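Local coordinates for putative exported protein (Bordetella pertussis Tohama I, PDB 2PFY), which probably serves as the periplasmic solute receptor of a tripartite ATP-independent (TRAP) transporter, binding pyroglutamic acid for uptake, at residues 2-7 / 59-64; 110-115 / 210-215. All blocks are in the same frame, centred on the assembly; numbering follows the deposited sequence.

Contact 1: 2-7 / 59-64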
loop_
_atom_site.group_PDB
_atom_site.type_symbol
_atom_site.label_atom_id
_atom_site.label_comp_id
_atom_site.label_asym_id
_atom_site.label_seq_id
_atom_site.Cartn_x
_atom_site.Cartn_y
_atom_site.Cartn_z
ATOM N N THR A 2 8.737 25.110 -13.579
ATOM C CA THR A 2 9.071 23.721 -13.823
ATOM C C THR A 2 7.751 22.966 -13.803
ATOM O O THR A 2 6.927 23.231 -12.922
ATOM C CB THR A 2 9.995 23.186 -12.729
ATOM O OG1 THR A 2 11.209 23.957 -12.710
ATOM C CG2 THR A 2 10.369 21.738 -12.971
ATOM N N SER A 3 7.550 22.079 -14.793
ATOM C CA SER A 3 6.429 21.130 -14.835
ATOM C C SER A 3 6.945 19.725 -14.600
ATOM O O SER A 3 7.888 19.289 -15.277
ATOM C CB SER A 3 5.744 21.125 -16.206
ATOM O OG SER A 3 5.579 22.438 -16.669
ATOM N N TRP A 4 6.282 19.002 -13.700
ATOM C CA TRP A 4 6.577 17.609 -13.365
ATOM C C TRP A 4 5.355 16.796 -13.746
ATOM O O TRP A 4 4.221 17.254 -13.531
ATOM C CB TRP A 4 6.452 17.480 -11.868
ATOM C CG TRP A 4 7.525 17.314 -10.970
ATOM C CD1 TRP A 4 7.422 16.783 -9.677
ATOM C CD2 TRP A 4 8.827 17.705 -11.120
ATOM N NE1 TRP A 4 8.613 16.783 -9.074
ATOM C CE2 TRP A 4 9.500 17.365 -9.934
ATOM C CE3 TRP A 4 9.531 18.292 -12.144
ATOM C CZ2 TRP A 4 10.823 17.595 -9.767
ATOM C CZ3 TRP A 4 10.790 18.502 -11.967
ATOM C CH2 TRP A 4 11.444 18.162 -10.798
ATOM N N THR A 5 5.562 15.549 -14.148
ATOM C CA THR A 5 4.454 14.615 -14.272
ATOM C C THR A 5 4.565 13.584 -13.165
ATOM O O THR A 5 5.652 13.082 -12.859
ATOM C CB THR A 5 4.459 13.892 -15.650
ATOM O OG1 THR A 5 4.321 14.889 -16.681
ATOM C CG2 THR A 5 3.260 12.889 -15.754
HETATM N N MSE A 6 3.431 13.297 -12.542
HETATM C CA MSE A 6 3.388 12.338 -11.480
HETATM C C MSE A 6 2.495 11.157 -11.875
HETATM O O MSE A 6 1.436 11.341 -12.488
HETATM C CB MSE A 6 2.841 12.998 -10.207
HETATM C CG MSE A 6 2.716 12.056 -8.999
HETATM SE SE MSE A 6 2.291 13.101 -7.371
HETATM C CE MSE A 6 3.727 14.260 -7.154
ATOM N N THR A 7 2.911 9.960 -11.482
ATOM C CA THR A 7 2.031 8.795 -11.617
ATOM C C THR A 7 1.439 8.509 -10.238
ATOM O O THR A 7 2.132 8.601 -9.215
ATOM C CB THR A 7 2.770 7.554 -12.205
ATOM O OG1 THR A 7 1.856 6.438 -12.296
ATOM C CG2 THR A 7 3.974 7.139 -11.300
ATOM N N VAL A 59 10.809 8.728 -16.600
ATOM C CA VAL A 59 9.536 8.646 -17.305
ATOM C C VAL A 59 8.642 9.672 -16.631
ATOM O O VAL A 59 7.913 10.410 -17.286
ATOM C CB VAL A 59 8.947 7.233 -17.137
ATOM C CG1 VAL A 59 7.529 7.172 -17.604
ATOM C CG2 VAL A 59 9.833 6.235 -17.911
ATOM N N VAL A 60 8.717 9.692 -15.296
ATOM C CA VAL A 60 8.078 10.697 -14.497
ATOM C C VAL A 60 9.130 11.224 -13.542
ATOM O O VAL A 60 10.122 10.544 -13.259
ATOM C CB VAL A 60 6.863 10.091 -13.681
ATOM C CG1 VAL A 60 5.784 9.581 -14.651
ATOM C CG2 VAL A 60 7.303 8.936 -12.808
ATOM N N GLN A 61 8.882 12.414 -13.011
ATOM C CA GLN A 61 9.757 12.986 -11.985
ATOM C C GLN A 61 9.394 12.555 -10.593
ATOM O O GLN A 61 10.229 12.635 -9.669
ATOM C CB GLN A 61 9.749 14.514 -12.072
ATOM C CG GLN A 61 10.337 15.054 -13.351
ATOM C CD GLN A 61 9.289 15.153 -14.444
ATOM O OE1 GLN A 61 8.158 14.780 -14.237
ATOM N NE2 GLN A 61 9.685 15.642 -15.651
ATOM N N ILE A 62 8.157 12.052 -10.428
ATOM C CA ILE A 62 7.666 11.729 -9.113
ATOM C C ILE A 62 6.516 10.724 -9.267
ATOM O O ILE A 62 5.795 10.707 -10.309
ATOM C CB ILE A 62 7.237 13.050 -8.381
ATOM C CG1 ILE A 62 6.980 12.824 -6.880
ATOM C CG2 ILE A 62 6.048 13.767 -9.157
ATOM C CD1 ILE A 62 6.773 14.149 -6.058
ATOM N N GLY A 63 6.333 9.870 -8.276
ATOM C CA GLY A 63 5.239 8.910 -8.404
ATOM C C GLY A 63 4.826 8.326 -7.076
ATOM O O GLY A 63 5.601 8.305 -6.125
ATOM N N GLU A 64 3.574 7.877 -7.032
ATOM C CA GLU A 64 3.035 7.193 -5.893
ATOM C C GLU A 64 2.978 5.680 -6.162
ATOM O O GLU A 64 2.627 5.236 -7.270
ATOM C CB GLU A 64 1.649 7.789 -5.530
ATOM C CG GLU A 64 1.009 7.135 -4.301
ATOM C CD GLU A 64 0.269 5.851 -4.658
ATOM O OE1 GLU A 64 -0.388 5.831 -5.743
ATOM O OE2 GLU A 64 0.367 4.870 -3.879
HETATM O O HOH W 1 6.816 15.785 -17.432
HETATM O O HOH W 2 1.599 4.992 -9.768
#

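Contact 2: 110-115 / 210-215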
loop_
_atom_site.group_PDB
_atom_site.type_symbol
_atom_site.label_atom_id
_atom_site.label_comp_id
_atom_site.label_asym_id
_atom_site.label_seq_id
_atom_site.Cartn_x
_atom_site.Cartn_y
_atom_site.Cartn_z
ATOM N N GLN A 110 19.726 4.847 -4.509
ATOM C CA GLN A 110 19.229 4.501 -5.832
ATOM C C GLN A 110 18.866 5.715 -6.682
ATOM O O GLN A 110 18.248 5.557 -7.743
ATOM C CB GLN A 110 18.002 3.588 -5.721
ATOM C CG GLN A 110 18.292 2.232 -5.159
ATOM C CD GLN A 110 17.501 1.170 -5.860
ATOM O OE1 GLN A 110 17.668 0.932 -7.069
ATOM N NE2 GLN A 110 16.625 0.515 -5.114
ATOM N N GLY A 111 19.210 6.918 -6.226
ATOM C CA GLY A 111 18.847 8.125 -6.974
ATOM C C GLY A 111 17.365 8.499 -6.817
ATOM O O GLY A 111 16.770 9.120 -7.711
ATOM N N ILE A 112 16.782 8.126 -5.673
ATOM C CA ILE A 112 15.369 8.432 -5.363
ATOM C C ILE A 112 15.182 9.150 -4.021
ATOM O O ILE A 112 15.797 8.768 -3.044
ATOM C CB ILE A 112 14.532 7.130 -5.336
ATOM C CG1 ILE A 112 14.544 6.468 -6.712
ATOM C CG2 ILE A 112 13.085 7.412 -4.835
ATOM C CD1 ILE A 112 14.081 5.012 -6.687
ATOM N N VAL A 113 14.292 10.146 -3.973
ATOM C CA VAL A 113 13.962 10.866 -2.748
ATOM C C VAL A 113 12.577 10.419 -2.253
ATOM O O VAL A 113 11.605 10.471 -3.006
ATOM C CB VAL A 113 13.925 12.424 -2.998
ATOM C CG1 VAL A 113 13.484 13.175 -1.766
ATOM C CG2 VAL A 113 15.279 12.922 -3.486
ATOM N N LEU A 114 12.515 9.991 -0.996
ATOM C CA LEU A 114 11.266 9.686 -0.317
ATOM C C LEU A 114 10.640 11.001 0.104
ATOM O O LEU A 114 11.199 11.726 0.914
ATOM C CB LEU A 114 11.532 8.746 0.878
ATOM C CG LEU A 114 10.512 8.327 1.982
ATOM C CD1 LEU A 114 9.037 8.492 1.644
ATOM C CD2 LEU A 114 10.827 6.891 2.438
ATOM N N VAL A 115 9.505 11.337 -0.500
ATOM C CA VAL A 115 8.841 12.593 -0.211
ATOM C C VAL A 115 7.862 12.403 0.970
ATOM O O VAL A 115 7.990 13.081 2.007
ATOM C CB VAL A 115 8.131 13.156 -1.461
ATOM C CG1 VAL A 115 7.347 14.423 -1.117
ATOM C CG2 VAL A 115 9.162 13.391 -2.617
ATOM N N PHE A 210 3.872 5.140 -0.751
ATOM C CA PHE A 210 4.691 6.368 -0.684
ATOM C C PHE A 210 4.852 7.119 -1.986
ATOM O O PHE A 210 4.546 6.593 -3.066
ATOM C CB PHE A 210 6.064 6.204 0.085
ATOM C CG PHE A 210 7.057 5.219 -0.529
ATOM C CD1 PHE A 210 8.197 4.862 0.205
ATOM C CD2 PHE A 210 6.846 4.601 -1.784
ATOM C CE1 PHE A 210 9.158 3.926 -0.298
ATOM C CE2 PHE A 210 7.786 3.682 -2.296
ATOM C CZ PHE A 210 8.952 3.328 -1.534
ATOM N N VAL A 211 5.318 8.359 -1.861
ATOM C CA VAL A 211 5.524 9.242 -2.980
ATOM C C VAL A 211 7.028 9.470 -3.046
ATOM O O VAL A 211 7.652 9.891 -2.070
ATOM C CB VAL A 211 4.741 10.549 -2.838
ATOM C CG1 VAL A 211 5.210 11.632 -3.886
ATOM C CG2 VAL A 211 3.234 10.263 -3.007
ATOM N N ILE A 212 7.609 9.117 -4.179
ATOM C CA ILE A 212 9.063 9.080 -4.310
ATOM C C ILE A 212 9.425 9.941 -5.538
ATOM O O ILE A 212 8.712 9.910 -6.537
ATOM C CB ILE A 212 9.613 7.603 -4.455
ATOM C CG1 ILE A 212 8.858 6.819 -5.547
ATOM C CG2 ILE A 212 9.544 6.828 -3.108
ATOM C CD1 ILE A 212 9.488 5.478 -5.970
ATOM N N ALA A 213 10.529 10.694 -5.461
ATOM C CA ALA A 213 10.926 11.588 -6.551
ATOM C C ALA A 213 12.291 11.237 -7.149
ATOM O O ALA A 213 13.136 10.648 -6.480
ATOM C CB ALA A 213 10.864 13.090 -6.116
ATOM N N ASN A 214 12.470 11.548 -8.427
ATOM C CA ASN A 214 13.786 11.400 -9.095
ATOM C C ASN A 214 14.736 12.396 -8.419
ATOM O O ASN A 214 14.455 13.583 -8.416
ATOM C CB ASN A 214 13.653 11.692 -10.585
ATOM C CG ASN A 214 14.988 11.556 -11.338
ATOM O OD1 ASN A 214 15.800 12.496 -11.387
ATOM N ND2 ASN A 214 15.216 10.384 -11.918
ATOM N N LYS A 215 15.827 11.895 -7.830
ATOM C CA LYS A 215 16.760 12.743 -7.057
ATOM C C LYS A 215 17.384 13.867 -7.888
ATOM O O LYS A 215 17.373 15.000 -7.460
ATOM C CB LYS A 215 17.840 11.897 -6.356
ATOM C CG LYS A 215 18.675 12.677 -5.345
ATOM C CD LYS A 215 19.710 11.733 -4.750
ATOM C CE LYS A 215 20.652 12.425 -3.813
ATOM N NZ LYS A 215 21.577 11.391 -3.263
#

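Contact 1: 2-7 / 59-64
Gln-61 meets strand 2-7 through both its amide and its aliphatic stem. By hydrogen bonding, its OE1 accepts Thr-5 N at 2.7 Å, in a nearly straight bond (163°) whose donor is tilted from the carbonyl plane. The backbone N of Gln-61 also gives a weak bond to Thr-5 O. Further along, the backbones pair as parallel strands: Ile-62 O takes Thr-7 N on a lone pair, and Glu-64 N gives a short bond of 2.7 Å to Thr-7 O. Two waters bridge the segments, one between Thr-5 OG1 and, weakly, Gln-61 NE2, the other between Thr-7 OG1 and Glu-64 O.

By apolar packing, Gln-61 CB sits over the five-membered ring of Trp-4, 3.6 Å from its centroid, a CH-pi contact. The bend at chi2 (87°) turns CD away from an extended course, and the amide lies almost parallel to the indole plane. Ile-62 CG2 reaches Trp-4 CD1 obliquely at 3.4 Å, and CB of Met-6, a selenomethionine, lies on the same methyl; Phe-23 of helix 15-30 touches both Met-6 and Ile-62. On the face opposite Met-6 and Ile-62, Thr-7 CG2 rests 3.6 Å from Gly-63 CA.

Before regular pairing begins, a side-chain amide therefore stands in for a backbone carbonyl, satisfying Thr-5 N while its stem lies over one face of the indole.

Contact 2: 110-115 / 210-215
Ile-112 and Ile-212 press together obliquely, CG2 of the first 3.5 Å from CB of the second, tighter than usual. Ile-112 CB points away from strand 210-214, but CG2, anti to the backbone N, turns back to it. Ile-212 carries CG1 between its backbone N and carbonyl carbon (chi1 50°), while its CG2 lies over the centre of the Phe-210 ring, 3.6 Å above the plane. Leu-114 crosses Phe-210 at about a right angle, and both its methyls approach CD1 of that ring at 4.0 Å. Leu-107 of helix 89-108 packs on Leu-114, Phe-210 and Ile-212.

On the sheet face bearing Val-113 and Ala-213, Val-115 CG2 touches Ala-213 CB at 3.9 Å. Val-113 CG2 meets CA and CG of Lys-215, whose chain then runs extended to a salt bridge between NZ and Asp-108.

Val-113 and Ala-213 form an antiparallel hydrogen-bonded pair, with Ala-213 N to Val-113 O at 2.7 Å; Val-115 N binds Val-211 O. Lys-215 N reaches Gly-111 O from above the carbonyl plane at 2.9 Å. Asn-214 bonds Val-55 O through ND2 and Ala-217 N through OD1.

Backbone bonding thus joins the strands and apolar packing binds one face to helix 89-108, which ends in a backbone Schellman motif at Gly-111 (positive phi); the Asn-214 side chain caps the start of helix 215-220.

Both contacts belong to one mixed five-stranded sheet of the periplasmic binding protein fold and are largely buried, their centres 11 Å apart. Contact 1 joins two parallel strands; contact 2 joins two antiparallel ones, including the outermost strand 112-119. Strands 62-66 and 208-214 connect them, with probable hydrogen bonds from Asn-214 N to Gln-61 O at 2.8 Å and from Ile-212 N to Gly-63 O. Contact 1 combines the partly exposed Thr-5 and Gln-61 with a buried indole and bridging waters, whereas contact 2 pairs through backbone and packs apolar side chains, among them the Phe-210 ring. The side chain of Glu-64 is about 8 Å from the bound pyroglutamic acid, that of Phe-210 about 12 Å.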